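Membrane-associated protein VP24 (Marburg virus - Musoke, Kenya, 1980, PDB 4OR8) may act as a minor matrix protein of the virion, with a role in nucleocapsid assembly and virion budding. Local coordinates at residues I148-P152 against N153-I157; Q119-Q122 against Q123-P127; T53-G57 against N58-H62. One frame throughout, in Å; residues are numbered along the deposited sequence.

In the fold
The three contacts are local ones, each formed within a single continuous run of ten residues or fewer, and they follow one another along the chain in the order interaction 3, interaction 2, interaction 1. Interaction 3 is the turn end of hairpin 51-56/59-64, its centre about 12 Å from that of the chain. Interaction 2 links helices 104-115 and 127-142, and interaction 1 starts helix 152-158 at the surface, its centre about 25 Å from that of the chain. The centres of the three lie 19 to 22 Å apart, and none touches another. Helices tie them together: 127-142 follows interaction 2 and packs on interaction 1, while 161-178 packs on interactions 2 and 3.

Interaction 1 of 3, residues I148-P152 against N153-I157; sequences IHISP and NLLGI
Ser151 is the N-cap of helix 152-158: its OG caps Asn153 N, while its carbonyl accepts the first regular helical bond. The hydroxyl is swung opposite the amide nitrogen of its own residue (chi1 176°), where OG accepts a weak bond from Asn153 N at 3.3 Å. Ser151 O takes a nearly straight bond from Leu155 N, 3.2 Å long at 168° and lying in the carbonyl plane, and a weak, more bent one from Leu154 N. One residue further along, Gly156 N reaches Pro152 O at 2.8 Å, from well above the carbonyl plane.

Beside these bonds, Leu155 leans back over the approach to the helix. Its CD1 comes within 3.5 Å of Ile150 O, and its CD2 meets Ile150 CG2 at 4.2 Å, the two side chains crossing at about a right angle. Both rest on Ile132 of helix 127-142, and Ile148 further back packs on Leu136 and Trp139 of the same helix. Asn153 and Leu154 come too early for a regular helical partner. Ser151 offers acceptors to both and to Leu155, but the first two bonds are weak, so the cap seems a modest one.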
loop_
_atom_site.group_PDB
_atom_site.type_symbol
_atom_site.label_atom_id
_atom_site.label_comp_id
_atom_site.label_asym_id
_atom_site.label_seq_id
_atom_site.Cartn_x
_atom_site.Cartn_y
_atom_site.Cartn_z
ATOM N N ILE B 148 16.662 -17.821 -17.114
ATOM C CA ILE B 148 16.730 -19.268 -16.988
ATOM C C ILE B 148 16.675 -19.850 -18.398
ATOM O O ILE B 148 15.859 -19.434 -19.220
ATOM C CB ILE B 148 15.574 -19.819 -16.121
ATOM C CG1 ILE B 148 15.599 -21.349 -16.082
ATOM C CG2 ILE B 148 14.235 -19.329 -16.632
ATOM C CD1 ILE B 148 16.771 -21.921 -15.330
ATOM N N HIS B 149 17.562 -20.792 -18.694
ATOM C CA HIS B 149 17.602 -21.365 -20.034
ATOM C C HIS B 149 17.001 -22.764 -20.074
ATOM O O HIS B 149 17.537 -23.703 -19.488
ATOM C CB HIS B 149 19.030 -21.363 -20.585
ATOM C CG HIS B 149 19.616 -19.993 -20.729
ATOM N ND1 HIS B 149 19.098 -19.049 -21.591
ATOM C CD2 HIS B 149 20.673 -19.406 -20.120
ATOM C CE1 HIS B 149 19.813 -17.941 -21.508
ATOM N NE2 HIS B 149 20.775 -18.131 -20.622
ATOM N N ILE B 150 15.871 -22.884 -20.762
ATOM C CA ILE B 150 15.194 -24.164 -20.928
ATOM C C ILE B 150 15.237 -24.563 -22.397
ATOM O O ILE B 150 15.068 -23.717 -23.277
ATOM C CB ILE B 150 13.727 -24.088 -20.458
ATOM C CG1 ILE B 150 13.654 -23.551 -19.029
ATOM C CG2 ILE B 150 13.059 -25.451 -20.545
ATOM C CD1 ILE B 150 12.248 -23.428 -18.501
ATOM N N SER B 151 15.470 -25.846 -22.656
ATOM C CA SER B 151 15.584 -26.353 -24.022
ATOM C C SER B 151 14.355 -26.037 -24.871
ATOM O O SER B 151 13.221 -26.248 -24.439
ATOM C CB SER B 151 15.832 -27.862 -24.014
ATOM O OG SER B 151 15.848 -28.371 -25.336
ATOM N N PRO B 152 14.584 -25.537 -26.094
ATOM C CA PRO B 152 13.503 -25.180 -27.020
ATOM C C PRO B 152 12.654 -26.388 -27.395
ATOM O O PRO B 152 11.537 -26.225 -27.886
ATOM C CB PRO B 152 14.254 -24.653 -28.248
ATOM C CG PRO B 152 15.609 -25.266 -28.160
ATOM C CD PRO B 152 15.914 -25.335 -26.696
ATOM N N ASN B 153 13.183 -27.586 -27.165
ATOM C CA ASN B 153 12.448 -28.815 -27.431
ATOM C C ASN B 153 11.244 -28.962 -26.509
ATOM O O ASN B 153 10.160 -29.353 -26.946
ATOM C CB ASN B 153 13.370 -30.028 -27.302
ATOM C CG ASN B 153 14.369 -30.128 -28.440
ATOM O OD1 ASN B 153 14.563 -29.178 -29.199
ATOM N ND2 ASN B 153 15.009 -31.285 -28.565
ATOM N N LEU B 154 11.440 -28.643 -25.232
ATOM C CA LEU B 154 10.365 -28.717 -24.248
ATOM C C LEU B 154 9.417 -27.536 -24.394
ATOM O O LEU B 154 8.202 -27.685 -24.265
ATOM C CB LEU B 154 10.931 -28.752 -22.828
ATOM C CG LEU B 154 11.854 -29.920 -22.470
ATOM C CD1 LEU B 154 12.289 -29.822 -21.016
ATOM C CD2 LEU B 154 11.177 -31.254 -22.744
ATOM N N LEU B 155 9.981 -26.363 -24.666
ATOM C CA LEU B 155 9.186 -25.155 -24.851
ATOM C C LEU B 155 8.341 -25.236 -26.120
ATOM O O LEU B 155 7.229 -24.714 -26.170
ATOM C CB LEU B 155 10.091 -23.923 -24.916
ATOM C CG LEU B 155 10.934 -23.603 -23.681
ATOM C CD1 LEU B 155 11.853 -22.424 -23.958
ATOM C CD2 LEU B 155 10.045 -23.322 -22.483
ATOM N N GLY B 156 8.876 -25.900 -27.139
ATOM C CA GLY B 156 8.231 -25.953 -28.437
ATOM C C GLY B 156 6.986 -26.815 -28.492
ATOM O O GLY B 156 6.239 -26.775 -29.469
ATOM N N ILE B 157 6.758 -27.601 -27.447
ATOM C CA ILE B 157 5.574 -28.448 -27.405
ATOM C C ILE B 157 4.692 -28.153 -26.195
ATOM O O ILE B 157 3.484 -28.388 -26.231
ATOM C CB ILE B 157 5.938 -29.951 -27.445
ATOM C CG1 ILE B 157 6.941 -30.296 -26.346
ATOM C CG2 ILE B 157 6.513 -30.324 -28.800
ATOM C CD1 ILE B 157 7.465 -31.714 -26.436
#

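Interaction 2 of 3, residues Q119-Q122 against Q123-P127; sequences QELQ and QSLIP
Leu125 folds back over the type I turn that runs from Leu121 to Ser124, and its side chain meets the carbonyl of Leu121. The side chain leaves the backbone toward 119-122. From CB the chain continues with CG turned opposite its own carbonyl carbon (chi1 -57°), which sets the branch point beside Leu121 O, the CG-to-O distance being 3.2 Å. The two methyls then part: CD1 lies 3.9 Å from Gln122 CA and also approaches Gln122 CG, whereas CD2 faces the end of Leu121, 4.4 Å from its CD1. Both methyls stay near the oxygen, CD1 at 3.7 Å and CD2 at 3.8 Å from Leu121 O. The leucine thus straddles a backbone oxygen, with one methyl along Gln122 and the other against a second leucine.

Within the turn, Gln123 sets its CB against Gln119 O, 3.4 Å away. Leu121 O and Ser124 N, at the two ends of the turn, are 3.7 Å apart. Beyond the turn, Arg130 of the following helix makes a hydrogen bond through NH2 to Gln122 O.

The segment connects helix 104-115 to helix 127-142, with Ile126 at the N-cap of the latter and Pro127 its first residue. Helix 161-178 lies along one flank: Leu121 packs on Leu167, Ser124 and Leu125 on Ile166, and Glu120 touches Asn173 and forms a salt bridge through OE1 with Lys177 NZ, so that the connection is held to this third helix by both apolar and charged contacts.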
loop_
_atom_site.group_PDB
_atom_site.type_symbol
_atom_site.label_atom_id
_atom_site.label_comp_id
_atom_site.label_asym_id
_atom_site.label_seq_id
_atom_site.Cartn_x
_atom_site.Cartn_y
_atom_site.Cartn_z
ATOM N N GLN B 119 -1.982 -24.093 -6.219
ATOM C CA GLN B 119 -2.718 -25.306 -6.580
ATOM C C GLN B 119 -3.800 -25.063 -7.633
ATOM O O GLN B 119 -4.150 -25.960 -8.401
ATOM C CB GLN B 119 -3.337 -25.960 -5.336
ATOM C CG GLN B 119 -4.381 -25.105 -4.610
ATOM C CD GLN B 119 -3.768 -23.991 -3.768
ATOM O OE1 GLN B 119 -2.639 -24.108 -3.285
ATOM N NE2 GLN B 119 -4.514 -22.903 -3.593
ATOM N N GLU B 120 -4.325 -23.846 -7.662
ATOM C CA GLU B 120 -5.396 -23.504 -8.581
ATOM C C GLU B 120 -4.833 -23.256 -9.974
ATOM O O GLU B 120 -5.544 -23.364 -10.971
ATOM C CB GLU B 120 -6.140 -22.267 -8.080
ATOM C CG GLU B 120 -7.497 -22.048 -8.722
ATOM C CD GLU B 120 -8.310 -20.993 -7.998
ATOM O OE1 GLU B 120 -7.774 -20.384 -7.046
ATOM O OE2 GLU B 120 -9.481 -20.777 -8.379
ATOM N N LEU B 121 -3.546 -22.933 -10.034
ATOM C CA LEU B 121 -2.875 -22.662 -11.299
ATOM C C LEU B 121 -2.380 -23.933 -11.985
ATOM O O LEU B 121 -2.498 -24.082 -13.201
ATOM C CB LEU B 121 -1.701 -21.708 -11.077
ATOM C CG LEU B 121 -0.762 -21.504 -12.268
ATOM C CD1 LEU B 121 -1.540 -21.054 -13.505
ATOM C CD2 LEU B 121 0.312 -20.490 -11.920
ATOM N N GLN B 122 -1.833 -24.846 -11.191
ATOM C CA GLN B 122 -1.197 -26.049 -11.708
ATOM C C GLN B 122 -2.211 -27.148 -11.982
ATOM O O GLN B 122 -1.857 -28.297 -12.254
ATOM C CB GLN B 122 -0.151 -26.523 -10.712
ATOM C CG GLN B 122 0.954 -25.526 -10.517
ATOM C CD GLN B 122 1.909 -25.971 -9.458
ATOM O OE1 GLN B 122 1.496 -26.451 -8.402
ATOM N NE2 GLN B 122 3.201 -25.838 -9.731
ATOM N N GLN B 123 -3.481 -26.781 -11.924
ATOM C CA GLN B 123 -4.538 -27.760 -12.044
ATOM C C GLN B 123 -5.015 -27.857 -13.494
ATOM O O GLN B 123 -5.473 -28.911 -13.939
ATOM C CB GLN B 123 -5.656 -27.433 -11.047
ATOM C CG GLN B 123 -7.053 -27.646 -11.548
ATOM C CD GLN B 123 -7.611 -26.409 -12.216
ATOM O OE1 GLN B 123 -6.886 -25.446 -12.476
ATOM N NE2 GLN B 123 -8.910 -26.425 -12.495
ATOM N N SER B 124 -4.845 -26.772 -14.245
ATOM C CA SER B 124 -5.256 -26.738 -15.647
ATOM C C SER B 124 -4.075 -26.672 -16.615
ATOM O O SER B 124 -4.246 -26.369 -17.798
ATOM C CB SER B 124 -6.195 -25.558 -15.896
ATOM O OG SER B 124 -5.587 -24.339 -15.507
ATOM N N LEU B 125 -2.881 -26.958 -16.110
ATOM C CA LEU B 125 -1.688 -26.994 -16.943
ATOM C C LEU B 125 -1.428 -28.412 -17.425
ATOM O O LEU B 125 -1.689 -29.377 -16.705
ATOM C CB LEU B 125 -0.471 -26.506 -16.157
ATOM C CG LEU B 125 -0.528 -25.110 -15.544
ATOM C CD1 LEU B 125 0.764 -24.809 -14.801
ATOM C CD2 LEU B 125 -0.793 -24.070 -16.611
ATOM N N ILE B 126 -0.914 -28.535 -18.641
ATOM C CA ILE B 126 -0.471 -29.825 -19.146
ATOM C C ILE B 126 0.816 -30.219 -18.424
ATOM O O ILE B 126 1.648 -29.359 -18.133
ATOM C CB ILE B 126 -0.265 -29.789 -20.674
ATOM C CG1 ILE B 126 0.583 -28.583 -21.075
ATOM C CG2 ILE B 126 -1.603 -29.722 -21.379
ATOM C CD1 ILE B 126 0.676 -28.384 -22.569
ATOM N N PRO B 127 0.973 -31.521 -18.115
ATOM C CA PRO B 127 2.076 -32.060 -17.307
ATOM C C PRO B 127 3.461 -31.617 -17.769
ATOM O O PRO B 127 4.320 -31.328 -16.934
ATOM C CB PRO B 127 1.926 -33.571 -17.484
ATOM C CG PRO B 127 0.476 -33.763 -17.724
ATOM C CD PRO B 127 0.043 -32.583 -18.540
#

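Interaction 3 of 3, residues T53-G57 against N58-H62; sequences TVKWG and NFVFH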
loop_
_atom_site.group_PDB
_atom_site.type_symbol
_atom_site.label_atom_id
_atom_site.label_comp_id
_atom_site.label_asym_id
_atom_site.label_seq_id
_atom_site.Cartn_x
_atom_site.Cartn_y
_atom_site.Cartn_z
ATOM N N THR B 53 11.818 -1.177 -12.207
ATOM C CA THR B 53 10.825 -1.857 -13.016
ATOM C C THR B 53 11.303 -3.274 -13.286
ATOM O O THR B 53 12.443 -3.489 -13.699
ATOM C CB THR B 53 10.571 -1.130 -14.343
ATOM O OG1 THR B 53 9.781 0.040 -14.099
ATOM C CG2 THR B 53 9.827 -2.032 -15.313
ATOM N N VAL B 54 10.437 -4.242 -13.026
ATOM C CA VAL B 54 10.748 -5.620 -13.354
ATOM C C VAL B 54 9.732 -6.169 -14.336
ATOM O O VAL B 54 8.527 -6.144 -14.083
ATOM C CB VAL B 54 10.800 -6.510 -12.112
ATOM C CG1 VAL B 54 11.091 -7.939 -12.517
ATOM C CG2 VAL B 54 11.858 -6.001 -11.148
ATOM N N LYS B 55 10.232 -6.650 -15.467
ATOM C CA LYS B 55 9.383 -7.261 -16.477
ATOM C C LYS B 55 9.524 -8.772 -16.444
ATOM O O LYS B 55 10.628 -9.312 -16.531
ATOM C CB LYS B 55 9.725 -6.724 -17.868
ATOM C CG LYS B 55 9.429 -5.243 -18.035
ATOM C CD LYS B 55 9.679 -4.777 -19.455
ATOM C CE LYS B 55 9.351 -3.300 -19.603
ATOM N NZ LYS B 55 9.506 -2.831 -21.006
ATOM N N TRP B 56 8.395 -9.449 -16.297
ATOM C CA TRP B 56 8.353 -10.900 -16.355
ATOM C C TRP B 56 7.026 -11.317 -16.959
ATOM O O TRP B 56 5.972 -10.861 -16.522
ATOM C CB TRP B 56 8.523 -11.507 -14.965
ATOM C CG TRP B 56 8.340 -12.982 -14.958
ATOM C CD1 TRP B 56 9.299 -13.929 -15.159
ATOM C CD2 TRP B 56 7.114 -13.690 -14.754
ATOM N NE1 TRP B 56 8.748 -15.182 -15.087
ATOM C CE2 TRP B 56 7.405 -15.063 -14.841
ATOM C CE3 TRP B 56 5.796 -13.294 -14.505
ATOM C CZ2 TRP B 56 6.429 -16.044 -14.684
ATOM C CZ3 TRP B 56 4.831 -14.266 -14.351
ATOM C CH2 TRP B 56 5.150 -15.625 -14.440
ATOM N N GLY B 57 7.077 -12.184 -17.963
ATOM C CA GLY B 57 5.890 -12.505 -18.729
ATOM C C GLY B 57 5.375 -11.225 -19.355
ATOM O O GLY B 57 6.153 -10.441 -19.896
ATOM N N ASN B 58 4.070 -11.000 -19.268
ATOM C CA ASN B 58 3.493 -9.745 -19.734
ATOM C C ASN B 58 3.187 -8.800 -18.575
ATOM O O ASN B 58 2.389 -7.875 -18.712
ATOM C CB ASN B 58 2.240 -9.995 -20.578
ATOM C CG ASN B 58 1.170 -10.748 -19.820
ATOM O OD1 ASN B 58 1.400 -11.227 -18.711
ATOM N ND2 ASN B 58 -0.007 -10.870 -20.423
ATOM N N PHE B 59 3.823 -9.045 -17.432
ATOM C CA PHE B 59 3.683 -8.162 -16.279
ATOM C C PHE B 59 4.781 -7.115 -16.293
ATOM O O PHE B 59 5.939 -7.424 -16.571
ATOM C CB PHE B 59 3.790 -8.941 -14.967
ATOM C CG PHE B 59 2.634 -9.862 -14.695
ATOM C CD1 PHE B 59 1.480 -9.389 -14.094
ATOM C CD2 PHE B 59 2.716 -11.208 -15.007
ATOM C CE1 PHE B 59 0.422 -10.239 -13.828
ATOM C CE2 PHE B 59 1.662 -12.061 -14.743
ATOM C CZ PHE B 59 0.513 -11.576 -14.153
ATOM N N VAL B 60 4.414 -5.876 -15.986
ATOM C CA VAL B 60 5.399 -4.839 -15.723
ATOM C C VAL B 60 5.257 -4.393 -14.272
ATOM O O VAL B 60 4.294 -3.722 -13.911
ATOM C CB VAL B 60 5.225 -3.621 -16.650
ATOM C CG1 VAL B 60 6.292 -2.580 -16.354
ATOM C CG2 VAL B 60 5.287 -4.048 -18.107
ATOM N N PHE B 61 6.212 -4.779 -13.437
ATOM C CA PHE B 61 6.150 -4.441 -12.023
ATOM C C PHE B 61 6.832 -3.109 -11.724
ATOM O O PHE B 61 7.940 -2.854 -12.186
ATOM C CB PHE B 61 6.769 -5.555 -11.176
ATOM C CG PHE B 61 6.011 -6.849 -11.231
ATOM C CD1 PHE B 61 4.782 -6.972 -10.605
ATOM C CD2 PHE B 61 6.530 -7.947 -11.898
ATOM C CE1 PHE B 61 4.081 -8.163 -10.648
ATOM C CE2 PHE B 61 5.835 -9.142 -11.945
ATOM C CZ PHE B 61 4.609 -9.249 -11.317
ATOM N N HIS B 62 6.158 -2.266 -10.950
ATOM C CA HIS B 62 6.727 -1.002 -10.506
ATOM C C HIS B 62 7.056 -1.063 -9.019
ATOM O O HIS B 62 6.166 -0.964 -8.175
ATOM C CB HIS B 62 5.760 0.145 -10.781
ATOM C CG HIS B 62 5.386 0.285 -12.223
ATOM N ND1 HIS B 62 4.427 -0.504 -12.822
ATOM C CD2 HIS B 62 5.843 1.118 -13.186
ATOM C CE1 HIS B 62 4.308 -0.162 -14.092
ATOM N NE2 HIS B 62 5.156 0.821 -14.338
#
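Trp56 and Phe59 come together through different first torsions: the indole CG points directly away from its own backbone N (chi1 174°), whereas the phenyl CG stays beside its N and trans to the carbonyl carbon (chi1 -69°). The two side chains then run side by side, and Phe59 CD2 meets the edge of the indole, 3.8 Å from Trp56 CE3. The phenyl ring in turn presents its own edge to Trp56 O, which lies in the ring plane, 3.6 Å from Phe59 CD2.

These residues close a two-residue beta hairpin with a type II' turn. Gly57 takes the first corner with positive phi, a conformation that favours glycine. Trp56 and Phe59 form a hydrogen-bonded pair, with Phe59 N to Trp56 O at 3.0 Å, the donor well above the carbonyl plane. Val54 and Phe61 form the next such pair, in which Phe61 N gives Val54 O a straighter bond of 2.8 Å at 168°. On the other face of the sheet, Thr53 CG2 packs on Val60 CG1 at 3.7 Å.

Strand 51-56 is central in a three-stranded antiparallel sheet, and Thr53 and Lys55 bond through their backbones to Glu46 and Ile44 of strand 44-48. Helices 161-178 and 104-115 cover part of the aromatic face, through Met168, Lys172 and Phe175 and through Leu108 and Leu112, and His246 meets the rings of Phe59 (edge-to-face) and Phe61. From the opposite face, His62 meets the ring of Trp83 of the second subunit, and Glu82 of that subunit packs on Thr53 and Val60.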